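Local coordinates for protein putative rubredoxin reductase (Rhodopseudomonas palustris, PDB 3FG2) that probably transfers electrons from NADH through its bound FAD to a ferredoxin serving the CYP199A2 system, at residues Thr3-Gly8 against Thr95-Gly100; Ile75-Val80 against Leu89-Gly94; Val181-Ile186 against Ala336-Val341. All blocks are in the same frame, centred on the assembly; numbering follows the deposited sequence.

Overall arrangement
Contacts 1 and 2 are neighbours in the FAD-binding part of the chain, their centres about 9 Å apart and both reaching the cofactor. Contact 2 is nested in the loop that contact 1 closes, and strands 88-91 and 96-98 lie side by side in one three-stranded antiparallel sheet. Together they join this small sheet to the parallel sheet holding strand 4-7 and border the adenosine half of FAD. Contact 3 follows later in the chain, on the opposite side of its centre, with centre-to-centre distances of about 42 and 43 Å. There helix 184-196 meets the beginning of strand 340-344 of the C-terminal antiparallel sheet and the loop before it, well away from the FAD sites.

Contact 1. Residues Thr3-Gly8 against Thr95-Gly100; sequences TVLIAG and TAIEYG. With FAD (flavin-adenine dinucleotide), chain B.
L5 meets I97 and Y99 chiefly through its CD2 methyl, in a small apolar contact between the two beta layers of a Rossmann-type FAD-binding domain. L5 lies on strand 4-7, inside the parallel sheet; I97 belongs to strand 96-98, an outer strand of the three-stranded antiparallel sheet. CD2 of L5 sits 3.7 Å from CG2 of I97 and 3.8 Å from CB of Y99, so one methyl fills the corner between two residues of the opposing segment. The other branch, L5 CD1, stands 4.0 Å from the same I97 CG2. I97 offers this methyl because CG2 is anti to its backbone N, while CG1 is anti to the carbonyl carbon. Y99 touches L5 chiefly through CB: chi1 of 63° puts CG in the crowded position between backbone N and carbonyl carbon, and the side chain leads away from L5 and touches I82.

Just before the strand begins, G100 N donates to T3 O over 2.6 Å, with an angle of 156° at the hydrogen. Backbone bonds of T3 and L5 with H101, and of L5 with V103, carry the pairing on into strand 101-104, the parallel neighbour of strand 4-7. Further out, A30 of strand 29-32 also packs on L5, and R28 touches both T3 and I97. Just past the other end of the strand comes G8, the first glycine of what is probably the dinucleotide-binding GxGxxG turn. Its CA lies 3.3 Å from O4B of the FAD ribose, where a CB would collide with that oxygen.

Contact 2. Residues Ile75-Val80 against Leu89-Gly94; sequences ISDRMV and LLLASG. With FAD (flavin-adenine dinucleotide), chain B.
M79 and L91 face each other as an antiparallel, non-hydrogen-bonded pair, their CA atoms 4.2 Å apart and their side chains diverging. Just beyond, V80 N donates to L90 O at 3.0 Å and a nearly straight 175°, while A92 N makes only a weak bond to R78 O. One carboxylate oxygen of D77, OD2, gathers backbone N-H groups from both segments. S93 N reaches it at 3.2 Å on the syn lone pair, and R78 N comes from above the carboxylate plane, 47° out of it; A92 N adds a weak bond. The hydroxyl of S93 has its stronger partner in T95. This is the open end of the beta hairpin of strands 79-83 and 88-91, and its first strand reads the FAD adenine by its backbone: M79 N donates to N1A at 3.1 Å, and FAD N6A donates to M79 O. R78, extended from CG to NE, lays a guanidinium face over N6A, while its NH1 forms a salt bridge with D34. M79 bends at chi2 and chi3 and crosses L89 at about a right angle, with M79 CE a tight 3.3 Å from L89 CD2. On the exposed side, V80 CG1 also packs tightly on A92 CB, at 3.4 Å.

Contact 3. Residues Val181-Ile186 against Ala336-Val341; sequences VVTPEI and AGFDQV
The hydroxyl of T183, whose methyl lies on F338 across the contact, is held by two carboxylates: T183 OG1 is 2.8 Å from OE1 of E185, two residues on, and is also hydrogen-bonded to OE1 of E366 in strand 361-368. A chi1 of 59° puts OG1 between the backbone N and the carbonyl carbon and leaves CG2 anti to the carbonyl carbon, over the aromatic ring. That methyl makes a CH-pi contact, 3.7 Å from the F338 ring centroid and only 14° off the normal. P184 comes to the same ring tip to tip, with its CD 3.7 Å from F338 CZ.

T183 occupies the N-cap position of helix 184-196, but its side chain makes no capping bond; its carbonyl O accepts from I186 N at 2.9 Å as the first turn closes. From that turn E185 bends at chi2, which is 72°, and its carboxylate meets the tip of V341. E185 OE1 lies 3.2 Å from V341 CG1, and CD follows at 3.6 Å. An alanine in place of E185 would probably leave T183 OG1 without one of its two carboxylate partners and the V341 methyls without the carboxylate packed on them.

No hydrogen bond crosses between the segments. The start of a helix in what is probably the NADH-binding part of the chain thus meets the start of an outer strand of the C-terminal sheet and the residues leading into it, where D339 and Q340 form a classic beta bulge opposite Y357. Two carboxylates gathered round one hydroxyl would probably raise the proton affinity of at least one of them, while the join across the segments rests on packing alone: methyl and proline on the F338 ring, and the E185 carboxylate against V341.

Contact 1. Residues Thr3-Gly8 against Thr95-Gly100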
loop_
_atom_site.group_PDB
_atom_site.type_symbol
_atom_site.label_atom_id
_atom_site.label_comp_id
_atom_site.label_asym_id
_atom_site.label_seq_id
_atom_site.Cartn_x
_atom_site.Cartn_y
_atom_site.Cartn_z
ATOM N N THR A 3 8.170 26.353 11.900
ATOM C CA THR A 3 8.306 25.426 10.785
ATOM C C THR A 3 7.787 24.011 11.045
ATOM O O THR A 3 7.922 23.469 12.145
ATOM C CB THR A 3 9.782 25.336 10.346
ATOM O OG1 THR A 3 10.241 26.637 9.955
ATOM C CG2 THR A 3 9.943 24.373 9.176
ATOM N N VAL A 4 7.181 23.429 10.012
ATOM C CA VAL A 4 6.663 22.067 10.071
ATOM C C VAL A 4 7.530 21.241 9.138
ATOM O O VAL A 4 7.576 21.489 7.929
ATOM C CB VAL A 4 5.200 21.971 9.586
ATOM C CG1 VAL A 4 4.793 20.506 9.465
ATOM C CG2 VAL A 4 4.279 22.689 10.553
ATOM N N LEU A 5 8.225 20.263 9.702
ATOM C CA LEU A 5 9.104 19.415 8.914
ATOM C C LEU A 5 8.450 18.078 8.595
ATOM O O LEU A 5 8.004 17.367 9.498
ATOM C CB LEU A 5 10.414 19.188 9.676
ATOM C CG LEU A 5 11.694 19.777 9.079
ATOM C CD1 LEU A 5 11.438 21.180 8.549
ATOM C CD2 LEU A 5 12.783 19.782 10.145
ATOM N N ILE A 6 8.392 17.745 7.307
ATOM C CA ILE A 6 7.803 16.485 6.874
ATOM C C ILE A 6 8.905 15.566 6.373
ATOM O O ILE A 6 9.618 15.901 5.420
ATOM C CB ILE A 6 6.809 16.681 5.728
ATOM C CG1 ILE A 6 5.803 17.773 6.084
ATOM C CG2 ILE A 6 6.093 15.369 5.451
ATOM C CD1 ILE A 6 4.963 18.217 4.907
ATOM N N ALA A 7 9.034 14.409 7.023
ATOM C CA ALA A 7 10.042 13.407 6.671
ATOM C C ALA A 7 9.405 12.313 5.832
ATOM O O ALA A 7 8.706 11.450 6.358
ATOM C CB ALA A 7 10.629 12.805 7.932
ATOM N N GLY A 8 9.663 12.346 4.530
ATOM C CA GLY A 8 9.077 11.364 3.633
ATOM C C GLY A 8 8.145 12.110 2.700
ATOM O O GLY A 8 7.213 12.771 3.160
ATOM N N THR A 95 23.511 18.500 7.245
ATOM C CA THR A 95 22.715 19.662 7.613
ATOM C C THR A 95 21.793 19.297 8.777
ATOM O O THR A 95 21.636 18.122 9.115
ATOM C CB THR A 95 21.860 20.145 6.419
ATOM O OG1 THR A 95 22.690 20.288 5.256
ATOM C CG2 THR A 95 21.220 21.490 6.733
ATOM N N ALA A 96 21.195 20.309 9.396
ATOM C CA ALA A 96 20.285 20.101 10.515
ATOM C C ALA A 96 19.243 21.203 10.475
ATOM O O ALA A 96 19.532 22.317 10.040
ATOM C CB ALA A 96 21.047 20.142 11.834
ATOM N N ILE A 97 18.031 20.902 10.928
ATOM C CA ILE A 97 16.971 21.896 10.905
ATOM C C ILE A 97 16.127 21.874 12.168
ATOM O O ILE A 97 15.882 20.813 12.738
ATOM C CB ILE A 97 16.046 21.675 9.691
ATOM C CG1 ILE A 97 16.872 21.696 8.405
ATOM C CG2 ILE A 97 14.968 22.749 9.647
ATOM C CD1 ILE A 97 16.064 21.445 7.160
ATOM N N GLU A 98 15.702 23.055 12.611
ATOM C CA GLU A 98 14.851 23.158 13.791
ATOM C C GLU A 98 13.425 23.029 13.285
ATOM O O GLU A 98 13.123 23.416 12.154
ATOM C CB GLU A 98 14.995 24.516 14.474
ATOM C CG GLU A 98 16.364 24.829 15.026
ATOM C CD GLU A 98 16.371 26.140 15.791
ATOM O OE1 GLU A 98 15.734 26.208 16.866
ATOM O OE2 GLU A 98 17.001 27.105 15.309
ATOM N N TYR A 99 12.545 22.492 14.119
ATOM C CA TYR A 99 11.166 22.335 13.710
ATOM C C TYR A 99 10.209 22.709 14.828
ATOM O O TYR A 99 10.548 22.606 16.011
ATOM C CB TYR A 99 10.910 20.887 13.256
ATOM C CG TYR A 99 11.097 19.832 14.334
ATOM C CD1 TYR A 99 10.167 19.681 15.362
ATOM C CD2 TYR A 99 12.220 19.007 14.341
ATOM C CE1 TYR A 99 10.351 18.743 16.368
ATOM C CE2 TYR A 99 12.413 18.065 15.343
ATOM C CZ TYR A 99 11.477 17.943 16.354
ATOM O OH TYR A 99 11.676 17.033 17.362
ATOM N N GLY A 100 9.023 23.170 14.438
ATOM C CA GLY A 100 8.001 23.509 15.409
ATOM C C GLY A 100 7.275 22.200 15.650
ATOM O O GLY A 100 7.065 21.775 16.790
HETATM P PA FAD B . 5.178 6.039 0.685
HETATM O O1A FAD B . 5.919 4.751 0.637
HETATM O O2A FAD B . 4.468 6.479 -0.381
HETATM O O5B FAD B . 6.361 7.017 0.763
HETATM C C5B FAD B . 7.403 6.981 1.789
HETATM C C4B FAD B . 8.490 7.943 1.260
HETATM O O4B FAD B . 9.340 8.309 2.412
HETATM C C3B FAD B . 9.448 7.353 0.208
HETATM O O3B FAD B . 9.686 8.133 -0.922
HETATM C C2B FAD B . 10.642 6.992 1.046
HETATM O O2B FAD B . 11.810 6.816 0.307
HETATM C C1B FAD B . 10.724 8.191 1.944
HETATM N N9A FAD B . 11.482 8.050 3.189
HETATM C C8A FAD B . 11.562 6.939 3.990
HETATM N N7A FAD B . 12.338 7.120 5.051
HETATM C C5A FAD B . 12.790 8.404 4.947
HETATM C C6A FAD B . 13.690 9.206 5.806
HETATM N N6A FAD B . 14.249 8.766 6.909
HETATM N N1A FAD B . 13.916 10.494 5.364
HETATM C C2A FAD B . 13.351 10.996 4.215
HETATM N N3A FAD B . 12.522 10.331 3.376
HETATM C C4A FAD B . 12.269 9.034 3.785
HETATM N N1 FAD B . -2.669 1.531 -2.366
HETATM C C2 FAD B . -3.922 1.620 -2.811
HETATM O O2 FAD B . -4.803 2.026 -2.115
HETATM N N3 FAD B . -4.283 1.240 -4.145
HETATM C C4 FAD B . -3.341 0.765 -5.042
HETATM O O4 FAD B . -3.685 0.458 -6.169
HETATM C C4X FAD B . -1.965 0.667 -4.567
HETATM N N5 FAD B . -0.997 0.218 -5.402
HETATM C C5X FAD B . 0.300 0.146 -4.924
HETATM C C6 FAD B . 1.305 -0.316 -5.820
HETATM C C7 FAD B . 2.627 -0.415 -5.437
HETATM C C7M FAD B . 3.659 -0.912 -6.430
HETATM C C8 FAD B . 3.021 -0.040 -4.074
HETATM C C8M FAD B . 4.450 -0.120 -3.586
HETATM C C9 FAD B . 2.032 0.415 -3.175
HETATM C C9A FAD B . 0.681 0.513 -3.587
HETATM N N10 FAD B . -0.389 0.989 -2.719
HETATM C C10 FAD B . -1.673 1.074 -3.177
HETATM C "C1'" FAD B . -0.015 1.382 -1.337
HETATM C "C2'" FAD B . 0.315 2.905 -1.275
HETATM O "O2'" FAD B . 1.321 3.176 -2.226
HETATM C "C3'" FAD B . 0.778 3.223 0.131
HETATM O "O3'" FAD B . -0.275 2.958 1.051
HETATM C "C4'" FAD B . 1.176 4.687 0.224
HETATM O "O4'" FAD B . 2.245 4.982 -0.713
HETATM C "C5'" FAD B . 1.639 4.969 1.632
HETATM O "O5'" FAD B . 2.084 6.483 1.677
HETATM P P FAD B . 3.231 6.887 2.559
HETATM O O1P FAD B . 3.292 8.422 2.317
HETATM O O2P FAD B . 3.092 6.505 3.893
HETATM O O3P FAD B . 4.475 6.267 2.093
#

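Contact 2. Residues Ile75-Val80 against Leu89-Gly94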
loop_
_atom_site.group_PDB
_atom_site.type_symbol
_atom_site.label_atom_id
_atom_site.label_comp_id
_atom_site.label_asym_id
_atom_site.label_seq_id
_atom_site.Cartn_x
_atom_site.Cartn_y
_atom_site.Cartn_z
ATOM N N ILE A 75 13.153 19.552 -0.103
ATOM C CA ILE A 75 14.561 19.264 0.152
ATOM C C ILE A 75 14.992 17.861 -0.269
ATOM O O ILE A 75 14.530 16.861 0.286
ATOM C CB ILE A 75 14.894 19.416 1.649
ATOM C CG1 ILE A 75 14.481 20.802 2.141
ATOM C CG2 ILE A 75 16.384 19.191 1.872
ATOM C CD1 ILE A 75 14.678 20.993 3.623
ATOM N N SER A 76 15.900 17.793 -1.237
ATOM C CA SER A 76 16.402 16.514 -1.717
ATOM C C SER A 76 17.429 15.945 -0.737
ATOM O O SER A 76 18.634 16.062 -0.954
ATOM C CB SER A 76 17.041 16.688 -3.095
ATOM O OG SER A 76 17.432 15.439 -3.634
ATOM N N ASP A 77 16.943 15.335 0.344
ATOM C CA ASP A 77 17.818 14.751 1.356
ATOM C C ASP A 77 17.121 13.605 2.093
ATOM O O ASP A 77 16.099 13.095 1.634
ATOM C CB ASP A 77 18.243 15.818 2.364
ATOM C CG ASP A 77 19.667 15.624 2.849
ATOM O OD1 ASP A 77 20.593 15.848 2.042
ATOM O OD2 ASP A 77 19.862 15.242 4.023
ATOM N N ARG A 78 17.674 13.213 3.238
ATOM C CA ARG A 78 17.111 12.129 4.042
ATOM C C ARG A 78 17.369 12.359 5.534
ATOM O O ARG A 78 18.471 12.745 5.915
ATOM C CB ARG A 78 17.746 10.800 3.618
ATOM C CG ARG A 78 17.375 9.614 4.486
ATOM C CD ARG A 78 18.256 8.407 4.174
ATOM N NE ARG A 78 17.929 7.249 5.008
ATOM C CZ ARG A 78 16.847 6.488 4.849
ATOM N NH1 ARG A 78 15.980 6.753 3.877
ATOM N NH2 ARG A 78 16.627 5.467 5.669
ATOM N N MET A 79 16.364 12.137 6.381
ATOM C CA MET A 79 16.581 12.314 7.815
ATOM C C MET A 79 17.237 11.041 8.331
ATOM O O MET A 79 16.911 9.942 7.879
ATOM C CB MET A 79 15.269 12.582 8.578
ATOM C CG MET A 79 14.388 11.366 8.873
ATOM S SD MET A 79 13.642 11.403 10.556
ATOM C CE MET A 79 12.399 12.527 10.362
ATOM N N VAL A 80 18.172 11.195 9.262
ATOM C CA VAL A 80 18.882 10.058 9.828
ATOM C C VAL A 80 18.781 10.020 11.348
ATOM O O VAL A 80 18.965 8.970 11.962
ATOM C CB VAL A 80 20.369 10.099 9.447
ATOM C CG1 VAL A 80 20.524 9.953 7.942
ATOM C CG2 VAL A 80 20.983 11.413 9.906
ATOM N N LEU A 89 16.030 18.388 13.434
ATOM C CA LEU A 89 15.998 17.257 12.520
ATOM C C LEU A 89 17.380 17.160 11.885
ATOM O O LEU A 89 17.833 18.081 11.208
ATOM C CB LEU A 89 14.920 17.499 11.451
ATOM C CG LEU A 89 14.349 16.368 10.586
ATOM C CD1 LEU A 89 15.423 15.799 9.686
ATOM C CD2 LEU A 89 13.764 15.294 11.480
ATOM N N LEU A 90 18.042 16.034 12.121
ATOM C CA LEU A 90 19.385 15.788 11.611
ATOM C C LEU A 90 19.339 15.036 10.280
ATOM O O LEU A 90 18.998 13.857 10.242
ATOM C CB LEU A 90 20.154 14.976 12.655
ATOM C CG LEU A 90 21.684 14.965 12.679
ATOM C CD1 LEU A 90 22.136 14.346 13.998
ATOM C CD2 LEU A 90 22.249 14.196 11.488
ATOM N N LEU A 91 19.679 15.718 9.191
ATOM C CA LEU A 91 19.671 15.089 7.873
ATOM C C LEU A 91 20.953 14.298 7.647
ATOM O O LEU A 91 21.855 14.305 8.486
ATOM C CB LEU A 91 19.538 16.140 6.765
ATOM C CG LEU A 91 18.329 17.074 6.722
ATOM C CD1 LEU A 91 18.369 17.859 5.415
ATOM C CD2 LEU A 91 17.042 16.278 6.820
ATOM N N ALA A 92 21.034 13.626 6.501
ATOM C CA ALA A 92 22.204 12.825 6.157
ATOM C C ALA A 92 23.278 13.671 5.478
ATOM O O ALA A 92 24.457 13.327 5.508
ATOM C CB ALA A 92 21.796 11.676 5.248
ATOM N N SER A 93 22.866 14.771 4.861
ATOM C CA SER A 93 23.801 15.661 4.184
ATOM C C SER A 93 24.682 16.352 5.215
ATOM O O SER A 93 25.617 17.074 4.865
ATOM C CB SER A 93 23.041 16.723 3.387
ATOM O OG SER A 93 22.222 17.503 4.243
ATOM N N GLY A 94 24.372 16.125 6.488
ATOM C CA GLY A 94 25.131 16.740 7.559
ATOM C C GLY A 94 24.381 17.948 8.087
ATOM O O GLY A 94 24.580 18.376 9.225
HETATM P PA FAD B . 5.178 6.039 0.685
HETATM O O1A FAD B . 5.919 4.751 0.637
HETATM O O2A FAD B . 4.468 6.479 -0.381
HETATM O O5B FAD B . 6.361 7.017 0.763
HETATM C C5B FAD B . 7.403 6.981 1.789
HETATM C C4B FAD B . 8.490 7.943 1.260
HETATM O O4B FAD B . 9.340 8.309 2.412
HETATM C C3B FAD B . 9.448 7.353 0.208
HETATM O O3B FAD B . 9.686 8.133 -0.922
HETATM C C2B FAD B . 10.642 6.992 1.046
HETATM O O2B FAD B . 11.810 6.816 0.307
HETATM C C1B FAD B . 10.724 8.191 1.944
HETATM N N9A FAD B . 11.482 8.050 3.189
HETATM C C8A FAD B . 11.562 6.939 3.990
HETATM N N7A FAD B . 12.338 7.120 5.051
HETATM C C5A FAD B . 12.790 8.404 4.947
HETATM C C6A FAD B . 13.690 9.206 5.806
HETATM N N6A FAD B . 14.249 8.766 6.909
HETATM N N1A FAD B . 13.916 10.494 5.364
HETATM C C2A FAD B . 13.351 10.996 4.215
HETATM N N3A FAD B . 12.522 10.331 3.376
HETATM C C4A FAD B . 12.269 9.034 3.785
HETATM N N1 FAD B . -2.669 1.531 -2.366
HETATM C C2 FAD B . -3.922 1.620 -2.811
HETATM O O2 FAD B . -4.803 2.026 -2.115
HETATM N N3 FAD B . -4.283 1.240 -4.145
HETATM C C4 FAD B . -3.341 0.765 -5.042
HETATM O O4 FAD B . -3.685 0.458 -6.169
HETATM C C4X FAD B . -1.965 0.667 -4.567
HETATM N N5 FAD B . -0.997 0.218 -5.402
HETATM C C5X FAD B . 0.300 0.146 -4.924
HETATM C C6 FAD B . 1.305 -0.316 -5.820
HETATM C C7 FAD B . 2.627 -0.415 -5.437
HETATM C C7M FAD B . 3.659 -0.912 -6.430
HETATM C C8 FAD B . 3.021 -0.040 -4.074
HETATM C C8M FAD B . 4.450 -0.120 -3.586
HETATM C C9 FAD B . 2.032 0.415 -3.175
HETATM C C9A FAD B . 0.681 0.513 -3.587
HETATM N N10 FAD B . -0.389 0.989 -2.719
HETATM C C10 FAD B . -1.673 1.074 -3.177
HETATM C "C1'" FAD B . -0.015 1.382 -1.337
HETATM C "C2'" FAD B . 0.315 2.905 -1.275
HETATM O "O2'" FAD B . 1.321 3.176 -2.226
HETATM C "C3'" FAD B . 0.778 3.223 0.131
HETATM O "O3'" FAD B . -0.275 2.958 1.051
HETATM C "C4'" FAD B . 1.176 4.687 0.224
HETATM O "O4'" FAD B . 2.245 4.982 -0.713
HETATM C "C5'" FAD B . 1.639 4.969 1.632
HETATM O "O5'" FAD B . 2.084 6.483 1.677
HETATM P P FAD B . 3.231 6.887 2.559
HETATM O O1P FAD B . 3.292 8.422 2.317
HETATM O O2P FAD B . 3.092 6.505 3.893
HETATM O O3P FAD B . 4.475 6.267 2.093
#

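Contact 3. Residues Val181-Ile186 against Ala336-Val341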
loop_
_atom_site.group_PDB
_atom_site.type_symbol
_atom_site.label_atom_id
_atom_site.label_comp_id
_atom_site.label_asym_id
_atom_site.label_seq_id
_atom_site.Cartn_x
_atom_site.Cartn_y
_atom_site.Cartn_z
ATOM N N VAL A 181 -5.482 -10.239 2.928
ATOM C CA VAL A 181 -6.412 -9.139 2.695
ATOM C C VAL A 181 -7.815 -9.370 2.124
ATOM O O VAL A 181 -8.639 -8.459 2.182
ATOM C CB VAL A 181 -5.732 -8.061 1.818
ATOM C CG1 VAL A 181 -4.603 -7.396 2.589
ATOM C CG2 VAL A 181 -5.177 -8.702 0.551
ATOM N N VAL A 182 -8.098 -10.545 1.567
ATOM C CA VAL A 182 -9.434 -10.801 1.012
ATOM C C VAL A 182 -9.992 -12.140 1.482
ATOM O O VAL A 182 -9.238 -12.998 1.959
ATOM C CB VAL A 182 -9.424 -10.810 -0.549
ATOM C CG1 VAL A 182 -8.804 -9.530 -1.076
ATOM C CG2 VAL A 182 -8.667 -12.031 -1.070
ATOM N N THR A 183 -11.304 -12.320 1.346
ATOM C CA THR A 183 -11.940 -13.577 1.749
ATOM C C THR A 183 -11.802 -14.613 0.616
ATOM O O THR A 183 -11.566 -14.256 -0.541
ATOM C CB THR A 183 -13.437 -13.365 2.128
ATOM O OG1 THR A 183 -14.163 -12.826 1.012
ATOM C CG2 THR A 183 -13.549 -12.410 3.310
ATOM N N PRO A 184 -11.954 -15.909 0.934
ATOM C CA PRO A 184 -11.837 -17.005 -0.037
ATOM C C PRO A 184 -12.519 -16.857 -1.400
ATOM O O PRO A 184 -11.949 -17.254 -2.417
ATOM C CB PRO A 184 -12.360 -18.212 0.742
ATOM C CG PRO A 184 -11.951 -17.891 2.149
ATOM C CD PRO A 184 -12.345 -16.431 2.253
ATOM N N GLU A 185 -13.727 -16.301 -1.435
ATOM C CA GLU A 185 -14.426 -16.148 -2.710
ATOM C C GLU A 185 -13.660 -15.244 -3.676
ATOM O O GLU A 185 -13.728 -15.428 -4.891
ATOM C CB GLU A 185 -15.842 -15.602 -2.503
ATOM C CG GLU A 185 -16.681 -16.360 -1.481
ATOM C CD GLU A 185 -16.217 -16.120 -0.031
ATOM O OE1 GLU A 185 -15.752 -14.994 0.285
ATOM O OE2 GLU A 185 -16.334 -17.056 0.797
ATOM N N ILE A 186 -12.935 -14.266 -3.143
ATOM C CA ILE A 186 -12.154 -13.376 -3.995
ATOM C C ILE A 186 -10.897 -14.095 -4.485
ATOM O O ILE A 186 -10.548 -14.015 -5.667
ATOM C CB ILE A 186 -11.754 -12.078 -3.249
ATOM C CG1 ILE A 186 -13.017 -11.320 -2.817
ATOM C CG2 ILE A 186 -10.902 -11.195 -4.146
ATOM C CD1 ILE A 186 -13.970 -10.992 -3.961
ATOM N N ALA A 336 -11.536 -8.562 8.405
ATOM C CA ALA A 336 -10.966 -9.520 9.351
ATOM C C ALA A 336 -12.041 -10.030 10.320
ATOM O O ALA A 336 -12.863 -9.258 10.817
ATOM C CB ALA A 336 -9.814 -8.872 10.133
ATOM N N GLY A 337 -12.036 -11.336 10.569
ATOM C CA GLY A 337 -12.998 -11.918 11.484
ATOM C C GLY A 337 -14.350 -12.201 10.859
ATOM O O GLY A 337 -15.336 -12.400 11.575
ATOM N N PHE A 338 -14.402 -12.224 9.528
ATOM C CA PHE A 338 -15.648 -12.494 8.809
ATOM C C PHE A 338 -16.175 -13.883 9.165
ATOM O O PHE A 338 -15.397 -14.844 9.241
ATOM C CB PHE A 338 -15.407 -12.423 7.297
ATOM C CG PHE A 338 -14.512 -13.517 6.771
ATOM C CD1 PHE A 338 -15.051 -14.715 6.304
ATOM C CD2 PHE A 338 -13.127 -13.354 6.757
ATOM C CE1 PHE A 338 -14.227 -15.737 5.831
ATOM C CE2 PHE A 338 -12.288 -14.371 6.287
ATOM C CZ PHE A 338 -12.838 -15.564 5.823
ATOM N N ASP A 339 -17.487 -13.988 9.386
ATOM C CA ASP A 339 -18.090 -15.279 9.709
ATOM C C ASP A 339 -19.239 -15.625 8.757
ATOM O O ASP A 339 -19.883 -16.666 8.891
ATOM C CB ASP A 339 -18.576 -15.321 11.169
ATOM C CG ASP A 339 -19.581 -14.235 11.495
ATOM O OD1 ASP A 339 -20.284 -13.760 10.573
ATOM O OD2 ASP A 339 -19.685 -13.869 12.686
ATOM N N GLN A 340 -19.485 -14.753 7.787
ATOM C CA GLN A 340 -20.535 -14.987 6.807
ATOM C C GLN A 340 -20.301 -14.134 5.568
ATOM O O GLN A 340 -20.106 -12.921 5.670
ATOM C CB GLN A 340 -21.901 -14.666 7.408
ATOM C CG GLN A 340 -23.046 -14.662 6.405
ATOM C CD GLN A 340 -24.393 -14.417 7.066
ATOM O OE1 GLN A 340 -24.520 -13.571 7.964
ATOM N NE2 GLN A 340 -25.410 -15.147 6.621
ATOM N N VAL A 341 -20.313 -14.776 4.401
ATOM C CA VAL A 341 -20.106 -14.071 3.138
ATOM C C VAL A 341 -21.230 -14.352 2.151
ATOM O O VAL A 341 -21.569 -15.501 1.893
ATOM C CB VAL A 341 -18.759 -14.467 2.487
ATOM C CG1 VAL A 341 -18.580 -13.738 1.145
ATOM C CG2 VAL A 341 -17.619 -14.128 3.426
#